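PDB 4AY7: Methylcobalamin\: coenzyme M methyltransferase from Methanosarcina mazei, which catalyses the transfer of a methyl group from a methylated corrinoid to coenzyme M, a zinc-dependent reaction of methanogenesis. Local coordinates for residues 118-123 / 185-190; 219-224 / 252-257; 234-239 / 261-266; 297-302 / 329-334. One frame throughout, in Å; residues are numbered along the deposited sequence. Where two conformers were deposited one is given.

Contacts 1, 2 and 3 involve outer helices of the TIM barrel, and contact 3 touches both of the others, while contacts 1 and 2 do not meet. Contacts 2 and 3 share helix 221-238, one near its start and the other at its end; their centres lie 16 Å apart, and Phe224 CZ of the first meets Cys261 SG of the second at 4.1 Å. Contact 1 reaches contact 3 where Thr189 CG2 touches Lys234 CD at 4.0 Å. Contact 4 stands apart, its nearest atoms about 15 Å from those of contact 3. Contacts 2 and 4 are at the catalytic end of the strands: the side chains of Ile254 and Leu298 each lie about 12 Å from the zinc ion.

Contact 1 (118-123 / 185-190); sequences AAVPAD and LDIATE
This is a small surface contact, mostly of methyl groups, in which Ala118, Ala119 and Val120, in the loop between strand 105-108 and helix 130-144, lie against Ile187 and Glu190 of helix 178-202. No hydrogen bond joins the two segments, which meet by van der Waals packing. Ile187 does most of the work with two branches. Its CG2 meets CG2 of Val120 at 3.8 Å, while the longer branch, with chi2 at 156°, reaches out to put CD1 beside Ala118, 3.9 Å from CB and 3.7 Å from the carbonyl O. An alanine at Ile187 would probably strip Ala118 CB of its partner and open a gap beside the Val120 methyl. Helix 178-202 is one of the helices surrounding the TIM barrel; its Leu185 and Thr189 pack on helices 221-238 and 157-165. Val120, small and branched, suits the groove between one helical turn and the next: its CG2 also lies 3.6 Å from the carbonyl O of Ile187, and its side chain touches Ala191 and Ile194 of the same helix. Glu190 approaches from the following turn. CG is anti to the backbone N (chi1 176°), and the extended chain passes Val120 obliquely. Its carboxylate end does the touching, a van der Waals approach and not a polar bond, with OE2 3.3 Å and then CG 3.7 Å from Val120 CG2.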
loop_
_atom_site.group_PDB
_atom_site.type_symbol
_atom_site.label_atom_id
_atom_site.label_comp_id
_atom_site.label_asym_id
_atom_site.label_seq_id
_atom_site.Cartn_x
_atom_site.Cartn_y
_atom_site.Cartn_z
ATOM N N ALA A 118 -25.362 -7.535 5.912
ATOM C CA ALA A 118 -23.970 -7.295 5.445
ATOM C C ALA A 118 -23.350 -8.566 5.000
ATOM O O ALA A 118 -23.385 -9.546 5.764
ATOM C CB ALA A 118 -23.138 -6.697 6.548
ATOM N N ALA A 119 -22.824 -8.604 3.791
ATOM C CA ALA A 119 -22.216 -9.827 3.267
ATOM C C ALA A 119 -21.247 -9.383 2.176
ATOM O O ALA A 119 -21.297 -8.281 1.702
ATOM C CB ALA A 119 -23.287 -10.763 2.680
ATOM N N VAL A 120 -20.428 -10.260 1.698
ATOM C CA VAL A 120 -19.729 -9.932 0.503
ATOM C C VAL A 120 -20.643 -10.240 -0.672
ATOM O O VAL A 120 -20.981 -11.386 -0.865
ATOM C CB VAL A 120 -18.476 -10.756 0.392
ATOM C CG1 VAL A 120 -17.713 -10.359 -0.860
ATOM C CG2 VAL A 120 -17.629 -10.541 1.636
ATOM N N PRO A 121 -20.960 -9.252 -1.486
ATOM C CA PRO A 121 -21.803 -9.490 -2.654
ATOM C C PRO A 121 -21.220 -10.482 -3.668
ATOM O O PRO A 121 -20.015 -10.541 -3.842
ATOM C CB PRO A 121 -22.041 -8.071 -3.235
ATOM C CG PRO A 121 -21.078 -7.144 -2.531
ATOM C CD PRO A 121 -20.274 -7.948 -1.548
ATOM N N ALA A 122 -22.078 -11.335 -4.245
ATOM C CA ALA A 122 -21.620 -12.409 -5.078
ATOM C C ALA A 122 -20.923 -11.849 -6.283
ATOM O O ALA A 122 -20.014 -12.490 -6.848
ATOM C CB ALA A 122 -22.757 -13.325 -5.505
ATOM N N ASP A 123 -21.259 -10.622 -6.651
ATOM C CA ASP A 123 -20.669 -10.041 -7.816
ATOM C C ASP A 123 -19.719 -8.880 -7.508
ATOM O O ASP A 123 -19.587 -7.945 -8.326
ATOM C CB ASP A 123 -21.767 -9.568 -8.754
ATOM C CG ASP A 123 -22.606 -8.448 -8.138
ATOM O OD1 ASP A 123 -22.586 -8.252 -6.883
ATOM O OD2 ASP A 123 -23.297 -7.750 -8.891
ATOM N N LEU A 185 -14.900 -7.488 10.689
ATOM C CA LEU A 185 -13.561 -7.905 10.328
ATOM C C LEU A 185 -13.602 -9.128 9.454
ATOM O O LEU A 185 -12.950 -9.150 8.438
ATOM C CB LEU A 185 -12.754 -8.178 11.588
ATOM C CG LEU A 185 -12.390 -6.892 12.342
ATOM C CD1 LEU A 185 -11.836 -7.210 13.737
ATOM C CD2 LEU A 185 -11.332 -6.134 11.554
ATOM N N ASP A 186 -14.467 -10.094 9.743
ATOM C CA ASP A 186 -14.554 -11.267 8.911
ATOM C C ASP A 186 -15.078 -11.008 7.520
ATOM O O ASP A 186 -14.537 -11.540 6.548
ATOM C CB ASP A 186 -15.379 -12.395 9.617
ATOM C CG ASP A 186 -14.595 -13.017 10.841
ATOM O OD1 ASP A 186 -13.365 -12.757 10.982
ATOM O OD2 ASP A 186 -15.238 -13.698 11.665
ATOM N N ILE A 187 -16.135 -10.203 7.388
ATOM C CA ILE A 187 -16.636 -9.840 6.068
ATOM C C ILE A 187 -15.574 -9.029 5.313
ATOM O O ILE A 187 -15.318 -9.306 4.121
ATOM C CB ILE A 187 -17.910 -8.985 6.154
ATOM C CG1 ILE A 187 -19.056 -9.796 6.816
ATOM C CG2 ILE A 187 -18.323 -8.495 4.786
ATOM C CD1 ILE A 187 -20.132 -8.953 7.467
ATOM N N ALA A 188 -14.972 -8.015 5.990
ATOM C CA ALA A 188 -13.902 -7.208 5.383
ATOM C C ALA A 188 -12.754 -8.092 4.903
ATOM O O ALA A 188 -12.277 -7.854 3.799
ATOM C CB ALA A 188 -13.356 -6.134 6.365
ATOM N N THR A 189 -12.357 -9.145 5.668
ATOM C CA THR A 189 -11.198 -9.955 5.282
ATOM C C THR A 189 -11.527 -10.793 4.058
ATOM O O THR A 189 -10.707 -10.878 3.135
ATOM C CB THR A 189 -10.680 -10.788 6.465
ATOM O OG1 THR A 189 -10.379 -9.863 7.502
ATOM C CG2 THR A 189 -9.433 -11.651 6.159
ATOM N N GLU A 190 -12.749 -11.316 4.026
ATOM C CA GLU A 190 -13.188 -12.119 2.935
ATOM C C GLU A 190 -13.168 -11.288 1.637
ATOM O O GLU A 190 -12.733 -11.745 0.601
ATOM C CB GLU A 190 -14.603 -12.626 3.242
ATOM C CG GLU A 190 -15.296 -13.420 2.160
ATOM C CD GLU A 190 -16.717 -13.880 2.600
ATOM O OE1 GLU A 190 -16.881 -14.296 3.799
ATOM O OE2 GLU A 190 -17.674 -13.832 1.748
#

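Contact 2 (219-224 / 252-257); sequences MSPDSF and NPILSD
Phe224 and Ile254 meet nearly at a right angle, the isoleucine pointing its CD1 methyl at one face of the ring. CD1 stands 4.0 Å from the ring centroid and 24° off the normal, a CH-pi contact displaced toward the CD2 and CE2 side. In Ile254, chi1 (64°) aims CG1 between the backbone N and the carbonyl carbon, and the extended chi2 carries CD1 on to the ring. The other branch, CG2, turns to Pro221 and rests 3.7 Å from its CB, so a single beta-branched residue fills the angle between proline and ring. Asp257 slides past Phe224 in the reverse direction, with CB 3.7 Å from CE1 and the carboxylate plane tilted 42° from the ring. Pro253 CB meets Pro221 CG at 3.9 Å. Proline suits position 221, in the first turn of its helix, where its missing N-H costs no bond, and Ser220 caps helix 221-238 by accepting from Ser223 N at 2.9 Å. With no hydrogen bond between the segments, these neighbouring barrel helices are joined here by apolar packing, while the charge of Asp257 is met by a salt bridge to Arg225.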
loop_
_atom_site.group_PDB
_atom_site.type_symbol
_atom_site.label_atom_id
_atom_site.label_comp_id
_atom_site.label_asym_id
_atom_site.label_seq_id
_atom_site.Cartn_x
_atom_site.Cartn_y
_atom_site.Cartn_z
ATOM N N MET A 219 -6.060 2.276 16.956
ATOM C CA MET A 219 -6.472 1.081 17.746
ATOM C C MET A 219 -5.338 0.672 18.699
ATOM O O MET A 219 -4.191 0.634 18.282
ATOM C CB MET A 219 -6.782 -0.102 16.803
ATOM C CG MET A 219 -7.968 0.100 15.889
ATOM S SD MET A 219 -9.584 0.029 16.719
ATOM C CE MET A 219 -9.520 -1.634 17.448
ATOM N N SER A 220 -5.670 0.347 19.945
ATOM C CA SER A 220 -4.732 -0.125 20.904
ATOM C C SER A 220 -3.954 -1.342 20.395
ATOM O O SER A 220 -4.555 -2.235 19.769
ATOM C CB SER A 220 -5.433 -0.542 22.202
ATOM O OG SER A 220 -6.153 -1.767 22.058
ATOM N N PRO A 221 -2.669 -1.433 20.757
ATOM C CA PRO A 221 -1.849 -2.599 20.481
ATOM C C PRO A 221 -2.454 -3.884 21.020
ATOM O O PRO A 221 -2.417 -4.930 20.361
ATOM C CB PRO A 221 -0.510 -2.274 21.179
ATOM C CG PRO A 221 -0.484 -0.734 21.170
ATOM C CD PRO A 221 -1.902 -0.316 21.339
ATOM N N ASP A 222 -3.010 -3.815 22.221
ATOM C CA ASP A 222 -3.738 -4.944 22.754
ATOM C C ASP A 222 -4.875 -5.386 21.811
ATOM O O ASP A 222 -5.078 -6.627 21.665
ATOM C CB ASP A 222 -4.370 -4.608 24.108
ATOM C CG ASP A 222 -3.386 -4.757 25.248
ATOM O OD1 ASP A 222 -2.239 -5.197 25.025
ATOM O OD2 ASP A 222 -3.796 -4.503 26.399
ATOM N N SER A 223 -5.589 -4.426 21.189
ATOM C CA SER A 223 -6.623 -4.753 20.222
ATOM C C SER A 223 -6.098 -5.307 18.932
ATOM O O SER A 223 -6.757 -6.188 18.291
ATOM C CB SER A 223 -7.483 -3.545 19.905
ATOM O OG SER A 223 -8.348 -3.388 21.010
ATOM N N PHE A 224 -4.901 -4.819 18.529
ATOM C CA PHE A 224 -4.260 -5.390 17.374
ATOM C C PHE A 224 -4.029 -6.896 17.606
ATOM O O PHE A 224 -4.270 -7.724 16.711
ATOM C CB PHE A 224 -2.927 -4.675 17.101
ATOM C CG PHE A 224 -2.242 -5.160 15.879
ATOM C CD1 PHE A 224 -1.385 -6.266 15.945
ATOM C CD2 PHE A 224 -2.443 -4.509 14.625
ATOM C CE1 PHE A 224 -0.794 -6.718 14.792
ATOM C CE2 PHE A 224 -1.867 -4.984 13.474
ATOM C CZ PHE A 224 -0.975 -6.057 13.567
ATOM N N ASN A 252 5.821 1.173 16.360
ATOM C CA ASN A 252 6.741 0.345 17.156
ATOM C C ASN A 252 6.071 -0.607 18.169
ATOM O O ASN A 252 6.563 -1.733 18.373
ATOM C CB ASN A 252 7.800 1.160 17.863
ATOM C CG ASN A 252 8.902 1.601 16.914
ATOM O OD1 ASN A 252 9.197 0.919 15.955
ATOM N ND2 ASN A 252 9.386 2.793 17.101
ATOM N N PRO A 253 4.936 -0.186 18.778
ATOM C CA PRO A 253 4.342 -1.077 19.818
ATOM C C PRO A 253 3.683 -2.337 19.261
ATOM O O PRO A 253 3.438 -3.269 20.014
ATOM C CB PRO A 253 3.348 -0.190 20.534
ATOM C CG PRO A 253 3.748 1.235 20.183
ATOM C CD PRO A 253 4.430 1.202 18.858
ATOM N N ILE A 254 3.604 -2.429 17.942
ATOM C CA ILE A 254 3.099 -3.581 17.256
ATOM C C ILE A 254 3.956 -4.087 16.139
ATOM O O ILE A 254 3.582 -5.058 15.494
ATOM C CB ILE A 254 1.669 -3.294 16.610
ATOM C CG1 ILE A 254 1.688 -2.197 15.507
ATOM C CG2 ILE A 254 0.619 -3.034 17.704
ATOM C CD1 ILE A 254 0.403 -2.147 14.667
ATOM N N LEU A 255 5.108 -3.448 15.905
ATOM C CA LEU A 255 6.023 -3.864 14.851
ATOM C C LEU A 255 6.350 -5.344 14.909
ATOM O O LEU A 255 6.317 -6.004 13.889
ATOM C CB LEU A 255 7.298 -3.014 14.887
ATOM C CG LEU A 255 8.195 -3.143 13.672
ATOM C CD1 LEU A 255 7.392 -2.887 12.378
ATOM C CD2 LEU A 255 9.375 -2.157 13.807
ATOM N N SER A 256 6.689 -5.860 16.089
ATOM C CA SER A 256 7.018 -7.293 16.233
ATOM C C SER A 256 5.798 -8.203 15.924
ATOM O O SER A 256 5.931 -9.194 15.243
ATOM C CB SER A 256 7.607 -7.593 17.639
ATOM O OG SER A 256 8.047 -8.923 17.709
ATOM N N ASP A 257 4.607 -7.727 16.250
ATOM C CA ASP A 257 3.334 -8.425 15.945
ATOM C C ASP A 257 3.051 -8.361 14.454
ATOM O O ASP A 257 2.633 -9.357 13.897
ATOM C CB ASP A 257 2.194 -7.829 16.737
ATOM C CG ASP A 257 2.408 -7.911 18.222
ATOM O OD1 ASP A 257 2.479 -9.050 18.683
ATOM O OD2 ASP A 257 2.506 -6.853 18.919
#

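Contact 3 (234-239 / 261-266); sequences KFASSV and CGFEGL
The last turn of helix 221-238 comes close to the bend that leads into strand 265-267, the backbones being nearest at Ala236 and Gly262, whose CA atoms are 5.6 Å apart. Gly262 has a positive phi of 89°; a side chain there would press on the preceding carbonyl O and come within about 3.5 Å of Ala236 CB, so glycine suits the place on both counts. Ala236 is matched to it, its single methyl lying 3.5 Å from the carbonyl O of both Cys261 and Gly262. The same methyl sits over the centre of the Phe263 ring, 4.0 Å from the centroid and only 9° off the normal, a well-aligned CH-pi contact. Phe235 crosses Phe263 at about a right angle, its CD1 3.8 Å from CE2, and Val239 CG2 covers the centre of one face of the Phe235 ring. Replacing Phe263 by an alanine would probably open a gap between helix and strand, leaving the Ala236 methyl without its ring and Phe235 without this neighbour. Both rings also touch Ile209 of strand 206-210. Such filling between barrel strands and their outer helices, here at the end where strands begin, belongs to the beta-alpha architecture of the TIM barrel.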
loop_
_atom_site.group_PDB
_atom_site.type_symbol
_atom_site.label_atom_id
_atom_site.label_comp_id
_atom_site.label_asym_id
_atom_site.label_seq_id
_atom_site.Cartn_x
_atom_site.Cartn_y
_atom_site.Cartn_z
ATOM N N LYS A 234 -4.789 -14.137 8.044
ATOM C CA LYS A 234 -5.646 -14.855 7.102
ATOM C C LYS A 234 -5.517 -14.268 5.721
ATOM O O LYS A 234 -5.505 -15.000 4.706
ATOM C CB LYS A 234 -7.079 -14.827 7.542
ATOM C CG LYS A 234 -8.005 -15.663 6.685
ATOM C CD LYS A 234 -9.425 -15.463 7.194
ATOM C CE LYS A 234 -10.426 -16.390 6.511
ATOM N NZ LYS A 234 -9.865 -17.782 6.504
ATOM N N PHE A 235 -5.450 -12.922 5.649
ATOM C CA PHE A 235 -5.228 -12.306 4.350
ATOM C C PHE A 235 -3.945 -12.781 3.675
ATOM O O PHE A 235 -3.949 -13.202 2.491
ATOM C CB PHE A 235 -5.159 -10.778 4.536
ATOM C CG PHE A 235 -4.943 -10.029 3.264
ATOM C CD1 PHE A 235 -3.689 -9.751 2.824
ATOM C CD2 PHE A 235 -6.054 -9.575 2.515
ATOM C CE1 PHE A 235 -3.475 -9.028 1.653
ATOM C CE2 PHE A 235 -5.864 -8.885 1.335
ATOM C CZ PHE A 235 -4.551 -8.624 0.894
ATOM N N ALA A 236 -2.829 -12.687 4.407
ATOM C CA ALA A 236 -1.496 -12.977 3.837
ATOM C C ALA A 236 -1.468 -14.417 3.432
ATOM O O ALA A 236 -0.975 -14.757 2.356
ATOM C CB ALA A 236 -0.400 -12.728 4.831
ATOM N N SER A 237 -2.107 -15.267 4.230
ATOM C CA SER A 237 -2.074 -16.687 3.861
ATOM C C SER A 237 -2.958 -17.076 2.682
ATOM O O SER A 237 -2.759 -18.122 2.070
ATOM C CB SER A 237 -2.298 -17.560 5.086
ATOM O OG SER A 237 -3.659 -17.511 5.452
ATOM N N SER A 238 -4.001 -16.296 2.418
ATOM C CA SER A 238 -4.980 -16.648 1.397
ATOM C C SER A 238 -4.754 -16.001 0.029
ATOM O O SER A 238 -5.424 -16.346 -0.964
ATOM C CB SER A 238 -6.339 -16.238 1.916
ATOM O OG SER A 238 -6.612 -16.790 3.226
ATOM N N VAL A 239 -3.924 -14.977 0.016
ATOM C CA VAL A 239 -3.608 -14.211 -1.190
ATOM C C VAL A 239 -2.447 -14.865 -1.933
ATOM O O VAL A 239 -1.377 -15.134 -1.351
ATOM C CB VAL A 239 -3.291 -12.767 -0.824
ATOM C CG1 VAL A 239 -2.785 -11.970 -2.033
ATOM C CG2 VAL A 239 -4.569 -12.108 -0.321
ATOM N N CYS A 261 2.603 -11.616 10.967
ATOM C CA CYS A 261 1.307 -11.706 10.248
ATOM C C CYS A 261 1.426 -12.440 8.921
ATOM O O CYS A 261 0.424 -12.624 8.243
ATOM C CB CYS A 261 0.659 -10.375 10.032
ATOM S SG CYS A 261 0.114 -9.488 11.514
ATOM N N GLY A 262 2.638 -12.828 8.537
ATOM C CA GLY A 262 2.788 -13.599 7.314
ATOM C C GLY A 262 2.987 -12.877 6.011
ATOM O O GLY A 262 3.021 -13.504 4.959
ATOM N N PHE A 263 3.207 -11.579 6.088
ATOM C CA PHE A 263 3.551 -10.791 4.916
ATOM C C PHE A 263 5.029 -10.884 4.663
ATOM O O PHE A 263 5.788 -10.846 5.608
ATOM C CB PHE A 263 3.184 -9.328 5.174
ATOM C CG PHE A 263 1.705 -9.097 5.243
ATOM C CD1 PHE A 263 1.036 -9.320 6.455
ATOM C CD2 PHE A 263 0.992 -8.615 4.140
ATOM C CE1 PHE A 263 -0.342 -9.126 6.550
ATOM C CE2 PHE A 263 -0.370 -8.412 4.230
ATOM C CZ PHE A 263 -1.052 -8.673 5.433
ATOM N N GLU A 264 5.435 -10.993 3.413
ATOM C CA GLU A 264 6.855 -10.934 3.100
ATOM C C GLU A 264 7.502 -9.662 3.588
ATOM O O GLU A 264 8.612 -9.702 4.112
ATOM C CB GLU A 264 7.080 -11.047 1.613
ATOM C CG GLU A 264 7.045 -12.472 1.130
ATOM C CD GLU A 264 5.714 -13.094 0.983
ATOM O OE1 GLU A 264 4.720 -12.363 1.129
ATOM O OE2 GLU A 264 5.677 -14.359 0.746
ATOM N N GLY A 265 6.903 -8.559 3.250
ATOM C CA GLY A 265 7.453 -7.270 3.600
ATOM C C GLY A 265 6.553 -6.462 4.483
ATOM O O GLY A 265 5.284 -6.535 4.393
ATOM N N LEU A 266 7.210 -5.657 5.300
ATOM C CA LEU A 266 6.607 -4.606 6.033
ATOM C C LEU A 266 7.073 -3.201 5.593
ATOM O O LEU A 266 8.233 -2.893 5.491
ATOM C CB LEU A 266 6.822 -4.781 7.534
ATOM C CG LEU A 266 6.428 -6.095 8.118
ATOM C CD1 LEU A 266 6.828 -6.074 9.577
ATOM C CD2 LEU A 266 4.929 -6.341 7.974
#

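Contact 4 (297-302 / 329-334); sequences TLLPGP and PMTPLE
The flat groups between Leu299 and Thr331 are peptide units, and methyl groups lie on their faces. Leu299 CD1 stands above the peptide that joins Met330 to Thr331, 3.7 Å from the carbonyl C and 3.8 Å from the N. Thr331 CG2 lies above the plane of the peptide between Leu298 and Leu299, on its oxygen side, 3.4 Å from Leu298 O. Pro332 meets the next carbonyl, its CD 3.5 Å from Leu299 O. The backbones come very close, with CA atoms of Leu299 and Thr331 4.4 Å apart, yet no hydrogen bond joins the segments. Thr331 suits this tight place because its branches do different work: with chi1 at -58° OG1 is anti to the carbonyl carbon and hydrogen-bonds Ala328 O, while CG2 packs across. Leu298 O accepts a hydrogen bond from Asn335 ND2, and the methyl merely packs beside it. Leu299 CG lies anti to its backbone N (chi1 160°), and its CD1 methyl ends 4.1 Å from Met330 CB. At the N-cap of helix 333-346, Pro332 costs no helix bond, since an N-cap N-H is not used. The segments, leaving helix 294-298 and entering helix 333-346, follow strands 287-292 and 320-323 at the C-terminal mouth of the TIM barrel; between side chains, Thr331 is about 7 Å from Gln38, which binds coenzyme M in another structure of this protein, and Leu298 about 8 Å from zinc-binding Cys325.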
loop_
_atom_site.group_PDB
_atom_site.type_symbol
_atom_site.label_atom_id
_atom_site.label_comp_id
_atom_site.label_asym_id
_atom_site.label_seq_id
_atom_site.Cartn_x
_atom_site.Cartn_y
_atom_site.Cartn_z
ATOM N N THR A 297 10.665 14.863 3.754
ATOM C CA THR A 297 11.868 14.772 2.987
ATOM C C THR A 297 11.586 14.722 1.510
ATOM O O THR A 297 12.105 15.536 0.712
ATOM C CB THR A 297 12.714 13.558 3.453
ATOM O OG1 THR A 297 12.978 13.664 4.871
ATOM C CG2 THR A 297 13.965 13.394 2.633
ATOM N N LEU A 298 10.738 13.797 1.129
ATOM C CA LEU A 298 10.546 13.613 -0.289
ATOM C C LEU A 298 9.784 14.826 -0.901
ATOM O O LEU A 298 10.091 15.250 -2.020
ATOM C CB LEU A 298 9.872 12.257 -0.441
ATOM C CG LEU A 298 10.029 11.370 -1.661
ATOM C CD1 LEU A 298 11.411 11.079 -2.170
ATOM C CD2 LEU A 298 9.299 10.073 -1.257
ATOM N N LEU A 299 8.809 15.369 -0.174
ATOM C CA LEU A 299 7.954 16.429 -0.673
ATOM C C LEU A 299 8.785 17.712 -0.745
ATOM O O LEU A 299 8.857 18.269 -1.804
ATOM C CB LEU A 299 6.676 16.573 0.180
ATOM C CG LEU A 299 5.852 17.868 0.145
ATOM C CD1 LEU A 299 5.410 18.169 -1.308
ATOM C CD2 LEU A 299 4.683 17.787 1.123
ATOM N N PRO A 300 9.451 18.126 0.374
ATOM C CA PRO A 300 10.169 19.391 0.312
ATOM C C PRO A 300 11.536 19.327 -0.299
ATOM O O PRO A 300 12.072 20.345 -0.695
ATOM C CB PRO A 300 10.218 19.866 1.783
ATOM C CG PRO A 300 10.001 18.680 2.610
ATOM C CD PRO A 300 9.230 17.682 1.767
ATOM N N GLY A 301 12.120 18.135 -0.407
ATOM C CA GLY A 301 13.527 18.029 -0.669
ATOM C C GLY A 301 14.323 18.752 0.434
ATOM O O GLY A 301 13.838 18.846 1.580
ATOM N N PRO A 302 15.533 19.223 0.108
ATOM C CA PRO A 302 16.112 19.168 -1.244
ATOM C C PRO A 302 16.659 17.802 -1.645
ATOM O O PRO A 302 16.582 16.804 -0.848
ATOM C CB PRO A 302 17.261 20.151 -1.158
ATOM C CG PRO A 302 17.684 20.018 0.235
ATOM C CD PRO A 302 16.438 19.917 1.032
ATOM N N PRO A 329 1.155 14.390 -3.282
ATOM C CA PRO A 329 0.868 14.745 -4.659
ATOM C C PRO A 329 1.706 15.914 -5.197
ATOM O O PRO A 329 2.012 15.928 -6.391
ATOM C CB PRO A 329 -0.604 15.093 -4.627
ATOM C CG PRO A 329 -1.175 14.285 -3.508
ATOM C CD PRO A 329 -0.076 14.119 -2.497
ATOM N N MET A 330 2.094 16.868 -4.363
ATOM C CA MET A 330 2.932 17.972 -4.834
ATOM C C MET A 330 4.429 17.697 -4.815
ATOM O O MET A 330 5.229 18.618 -5.058
ATOM C CB MET A 330 2.640 19.259 -4.062
ATOM C CG MET A 330 1.252 19.775 -4.350
ATOM S SD MET A 330 0.989 20.280 -6.080
ATOM C CE MET A 330 2.001 21.723 -6.394
ATOM N N THR A 331 4.827 16.435 -4.605
ATOM C CA THR A 331 6.218 16.069 -4.725
ATOM C C THR A 331 6.797 16.310 -6.152
ATOM O O THR A 331 6.277 15.775 -7.139
ATOM C CB THR A 331 6.405 14.603 -4.319
ATOM O OG1 THR A 331 5.918 14.465 -2.982
ATOM C CG2 THR A 331 7.860 14.195 -4.362
ATOM N N PRO A 332 7.846 17.087 -6.250
ATOM C CA PRO A 332 8.491 17.210 -7.579
ATOM C C PRO A 332 9.073 15.923 -8.096
ATOM O O PRO A 332 9.627 15.092 -7.302
ATOM C CB PRO A 332 9.557 18.252 -7.387
ATOM C CG PRO A 332 9.305 18.893 -6.059
ATOM C CD PRO A 332 8.470 17.951 -5.240
ATOM N N LEU A 333 8.958 15.725 -9.403
ATOM C CA LEU A 333 9.574 14.589 -10.082
ATOM C C LEU A 333 11.069 14.392 -9.686
ATOM O O LEU A 333 11.516 13.248 -9.428
ATOM C CB LEU A 333 9.430 14.725 -11.600
ATOM C CG LEU A 333 10.032 13.618 -12.473
ATOM C CD1 LEU A 333 9.341 12.328 -12.091
ATOM C CD2 LEU A 333 9.851 13.890 -13.975
ATOM N N GLU A 334 11.831 15.464 -9.657
ATOM C CA GLU A 334 13.252 15.353 -9.414
ATOM C C GLU A 334 13.476 14.761 -8.000
ATOM O O GLU A 334 14.511 14.176 -7.724
ATOM C CB GLU A 334 13.956 16.716 -9.556
ATOM C CG GLU A 334 13.428 17.781 -8.592
ATOM C CD GLU A 334 14.367 18.972 -8.343
ATOM O OE1 GLU A 334 15.050 19.417 -9.287
ATOM O OE2 GLU A 334 14.410 19.442 -7.165
#